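Local coordinates for GP37 (Pseudomonas phage phikz, PDB 5FT0), which probably inhibits the host RNA degradosome during phage infection by acting against the ribonuclease RNase E, at residues F161-D166 with I229-Q234. Numbering follows the deposited sequence.
Sequences FEFLVD and IVRYNQ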
ATOM      1  N   PHE A 161      19.251   0.648  25.366  1.00 48.89           N
ATOM      2  CA  PHE A 161      17.948   1.063  24.859  1.00 50.59           C
ATOM      3  C   PHE A 161      17.911   2.560  24.585  1.00 51.94           C
ATOM      4  O   PHE A 161      17.143   3.013  23.730  1.00 48.70           O
ATOM      5  CB  PHE A 161      16.844   0.667  25.840  1.00 47.30           C
ATOM      6  CG  PHE A 161      16.431  -0.775  25.735  1.00 49.65           C
ATOM      7  CD1 PHE A 161      15.443  -1.161  24.842  1.00 39.22           C
ATOM      8  CD2 PHE A 161      17.032  -1.744  26.522  1.00 48.72           C
ATOM      9  CE1 PHE A 161      15.064  -2.484  24.740  1.00 41.90           C
ATOM     10  CE2 PHE A 161      16.654  -3.070  26.423  1.00 45.27           C
ATOM     11  CZ  PHE A 161      15.669  -3.441  25.531  1.00 42.21           C
ATOM     12  N   GLU A 162      18.725   3.343  25.300  1.00 54.10           N
ATOM     13  CA  GLU A 162      18.873   4.753  24.956  1.00 58.66           C
ATOM     14  C   GLU A 162      19.574   4.920  23.616  1.00 51.90           C
ATOM     15  O   GLU A 162      19.283   5.866  22.878  1.00 49.18           O
ATOM     16  CB  GLU A 162      19.641   5.493  26.052  1.00 58.82           C
ATOM     17  CG  GLU A 162      18.879   5.619  27.363  1.00 63.34           C
ATOM     18  CD  GLU A 162      19.673   6.338  28.436  1.00 70.06           C
ATOM     19  OE1 GLU A 162      20.853   6.669  28.187  1.00 76.14           O
ATOM     20  OE2 GLU A 162      19.116   6.574  29.529  1.00 71.49           O
ATOM     21  N   PHE A 163      20.497   4.016  23.287  1.00 47.36           N
ATOM     22  CA  PHE A 163      21.110   4.039  21.965  1.00 50.26           C
ATOM     23  C   PHE A 163      20.089   3.708  20.884  1.00 51.90           C
ATOM     24  O   PHE A 163      20.076   4.336  19.819  1.00 53.68           O
ATOM     25  CB  PHE A 163      22.286   3.062  21.926  1.00 47.69           C
ATOM     26  CG  PHE A 163      22.789   2.757  20.540  1.00 50.98           C
ATOM     27  CD1 PHE A 163      23.565   3.673  19.850  1.00 47.86           C
ATOM     28  CD2 PHE A 163      22.503   1.541  19.939  1.00 49.05           C
ATOM     29  CE1 PHE A 163      24.035   3.386  18.579  1.00 53.35           C
ATOM     30  CE2 PHE A 163      22.971   1.248  18.670  1.00 54.63           C
ATOM     31  CZ  PHE A 163      23.738   2.170  17.990  1.00 51.69           C
ATOM     32  N   LEU A 164      19.203   2.747  21.152  1.00 49.26           N
ATOM     33  CA  LEU A 164      18.297   2.258  20.117  1.00 48.69           C
ATOM     34  C   LEU A 164      17.199   3.267  19.798  1.00 48.83           C
ATOM     35  O   LEU A 164      16.949   3.573  18.627  1.00 51.66           O
ATOM     36  CB  LEU A 164      17.683   0.924  20.545  1.00 46.20           C
ATOM     37  CG  LEU A 164      18.437  -0.357  20.189  1.00 48.33           C
ATOM     38  CD1 LEU A 164      17.621  -1.575  20.599  1.00 46.32           C
ATOM     39  CD2 LEU A 164      18.758  -0.395  18.704  1.00 49.09           C
ATOM     40  N   VAL A 165      16.521   3.785  20.823  1.00 42.45           N
ATOM     41  CA  VAL A 165      15.284   4.533  20.610  1.00 43.44           C
ATOM     42  C   VAL A 165      15.313   5.880  21.324  1.00 52.20           C
ATOM     43  O   VAL A 165      14.257   6.462  21.593  1.00 49.92           O
ATOM     44  CB  VAL A 165      14.067   3.707  21.070  1.00 40.37           C
ATOM     45  CG1 VAL A 165      13.941   2.434  20.250  1.00 33.75           C
ATOM     46  CG2 VAL A 165      14.179   3.372  22.549  1.00 38.40           C
ATOM     47  N   ASP A 166      16.521   6.376  21.623  1.00 52.12           N
ATOM     48  CA  ASP A 166      16.803   7.602  22.380  1.00 54.55           C
ATOM     49  C   ASP A 166      16.106   7.659  23.741  1.00 53.50           C
ATOM     50  O   ASP A 166      15.260   6.818  24.062  1.00 51.92           O
ATOM     51  CB  ASP A 166      16.506   8.860  21.537  1.00 54.30           C
ATOM     52  CG  ASP A 166      15.022   9.105  21.289  1.00 58.45           C
ATOM     53  OD1 ASP A 166      14.232   9.190  22.254  1.00 61.02           O
ATOM     54  OD2 ASP A 166      14.643   9.220  20.102  1.00 56.59           O
ATOM     55  N   ILE A 229      13.486  -4.080  16.718  1.00 29.10           N
ATOM     56  CA  ILE A 229      13.666  -2.655  16.954  1.00 26.03           C
ATOM     57  C   ILE A 229      14.772  -2.165  16.031  1.00 33.05           C
ATOM     58  O   ILE A 229      15.825  -2.806  15.921  1.00 32.93           O
ATOM     59  CB  ILE A 229      13.998  -2.362  18.427  1.00 33.03           C
ATOM     60  CG1 ILE A 229      12.904  -2.933  19.330  1.00 28.05           C
ATOM     61  CG2 ILE A 229      14.140  -0.863  18.654  1.00 34.63           C
ATOM     62  CD1 ILE A 229      13.193  -2.791  20.800  1.00 34.00           C
ATOM     63  N   VAL A 230      14.531  -1.040  15.366  1.00 29.42           N
ATOM     64  CA  VAL A 230      15.446  -0.501  14.368  1.00 33.25           C
ATOM     65  C   VAL A 230      15.925   0.867  14.830  1.00 37.39           C
ATOM     66  O   VAL A 230      15.112   1.733  15.174  1.00 35.89           O
ATOM     67  CB  VAL A 230      14.784  -0.396  12.982  1.00 37.49           C
ATOM     68  CG1 VAL A 230      15.796   0.082  11.944  1.00 30.58           C
ATOM     69  CG2 VAL A 230      14.183  -1.733  12.577  1.00 35.43           C
ATOM     70  N   ARG A 231      17.241   1.055  14.840  1.00 34.51           N
ATOM     71  CA  ARG A 231      17.847   2.372  14.970  1.00 35.23           C
ATOM     72  C   ARG A 231      18.491   2.731  13.641  1.00 36.36           C
ATOM     73  O   ARG A 231      19.276   1.947  13.098  1.00 33.29           O
ATOM     74  CB  ARG A 231      18.894   2.409  16.081  1.00 41.27           C
ATOM     75  CG  ARG A 231      19.489   3.794  16.297  1.00 42.46           C
ATOM     76  CD  ARG A 231      20.871   3.705  16.913  1.00 53.61           C
ATOM     77  NE  ARG A 231      21.298   4.970  17.502  1.00 59.20           N
ATOM     78  CZ  ARG A 231      22.097   5.847  16.902  1.00 60.22           C
ATOM     79  NH1 ARG A 231      22.565   5.602  15.684  1.00 52.38           N
ATOM     80  NH2 ARG A 231      22.432   6.971  17.520  1.00 64.16           N
ATOM     81  N   TYR A 232      18.153   3.902  13.117  1.00 32.98           N
ATOM     82  CA  TYR A 232      18.675   4.331  11.833  1.00 39.04           C
ATOM     83  C   TYR A 232      19.979   5.104  12.036  1.00 44.63           C
ATOM     84  O   TYR A 232      20.441   5.303  13.161  1.00 45.60           O
ATOM     85  CB  TYR A 232      17.607   5.130  11.090  1.00 35.79           C
ATOM     86  CG  TYR A 232      16.385   4.286  10.787  1.00 37.21           C
ATOM     87  CD1 TYR A 232      16.379   3.401   9.715  1.00 31.42           C
ATOM     88  CD2 TYR A 232      15.252   4.350  11.590  1.00 36.32           C
ATOM     89  CE1 TYR A 232      15.276   2.617   9.440  1.00 34.86           C
ATOM     90  CE2 TYR A 232      14.141   3.569  11.322  1.00 27.83           C
ATOM     91  CZ  TYR A 232      14.159   2.704  10.247  1.00 34.73           C
ATOM     92  OH  TYR A 232      13.061   1.923   9.975  1.00 35.32           O
ATOM     93  N   ASN A 233      20.590   5.535  10.925  1.00 43.43           N
ATOM     94  CA  ASN A 233      21.952   6.067  10.979  1.00 52.05           C
ATOM     95  C   ASN A 233      22.079   7.235  11.952  1.00 49.72           C
ATOM     96  O   ASN A 233      23.141   7.419  12.558  1.00 54.09           O
ATOM     97  CB  ASN A 233      22.414   6.477   9.580  1.00 50.24           C
ATOM     98  CG  ASN A 233      21.439   7.412   8.891  1.00 61.44           C
ATOM     99  OD1 ASN A 233      20.223   7.227   8.966  1.00 62.68           O
ATOM    100  ND2 ASN A 233      21.971   8.425   8.216  1.00 55.34           N
ATOM    101  N   GLN A 234      21.017   8.019  12.129  1.00 44.60           N
ATOM    102  CA  GLN A 234      20.960   9.075  13.128  1.00 52.38           C
ATOM    103  C   GLN A 234      19.697   8.928  13.968  1.00 55.93           C
ATOM    104  O   GLN A 234      18.674   8.438  13.479  1.00 54.72           O
ATOM    105  CB  GLN A 234      20.991  10.468  12.477  1.00 60.50           C
ATOM    106  CG  GLN A 234      22.335  11.197  12.578  1.00 61.87           C
ATOM    107  CD  GLN A 234      23.418  10.587  11.698  1.00 66.71           C
ATOM    108  OE1 GLN A 234      23.262  10.488  10.479  1.00 60.46           O
ATOM    109  NE2 GLN A 234      24.527  10.187  12.312  1.00 61.92           N
TER
HETATM  110  O   HOH W   1      14.923   4.135  17.076  1.00 44.02           O
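Ile229 points its branched side chain from the strand at the face of the helix that carries Leu164 and Val165, where its CG2 methyl meets Val165 CG1 at 3.7 Å and Leu164 CD1 at 4.1 Å. CG1 stands beside the backbone N, and an extended chi2 (175°) carries Ile229 CD1 to 4.4 Å from Phe161 CE1; a branched residue thus serves two sets of partners. The forked Leu164 sends its other methyl, CD2, to Arg231 CB at 3.8 Å. Past this apolar patch the long, extended Arg231 suits the border, its methylenes packing while its head stacks on a ring and gives one hydrogen bond. The flat Phe163 ring offers the surface: Arg231 CD sits over one face in a CH-pi contact, 3.6 Å from the centroid, and the guanidinium lies nearly parallel, with Arg231 NE over the face on the CE1 and CD1 side. Arg231 NE donates to Phe163 O at 2.7 Å, a bent bond (138° at the hydrogen) to an acceptor in the guanidinium plane. A water donates to both Leu164 O and Val230 O, bridging two carbonyls that cannot bond each other. Helix 158-187 thus packs by its N-terminal part across strand 220-232, the axes of 161-166 and 229-232 running at 75°, while Val209 and Phe211 of neighbouring strand 206-217 extend the apolar floor.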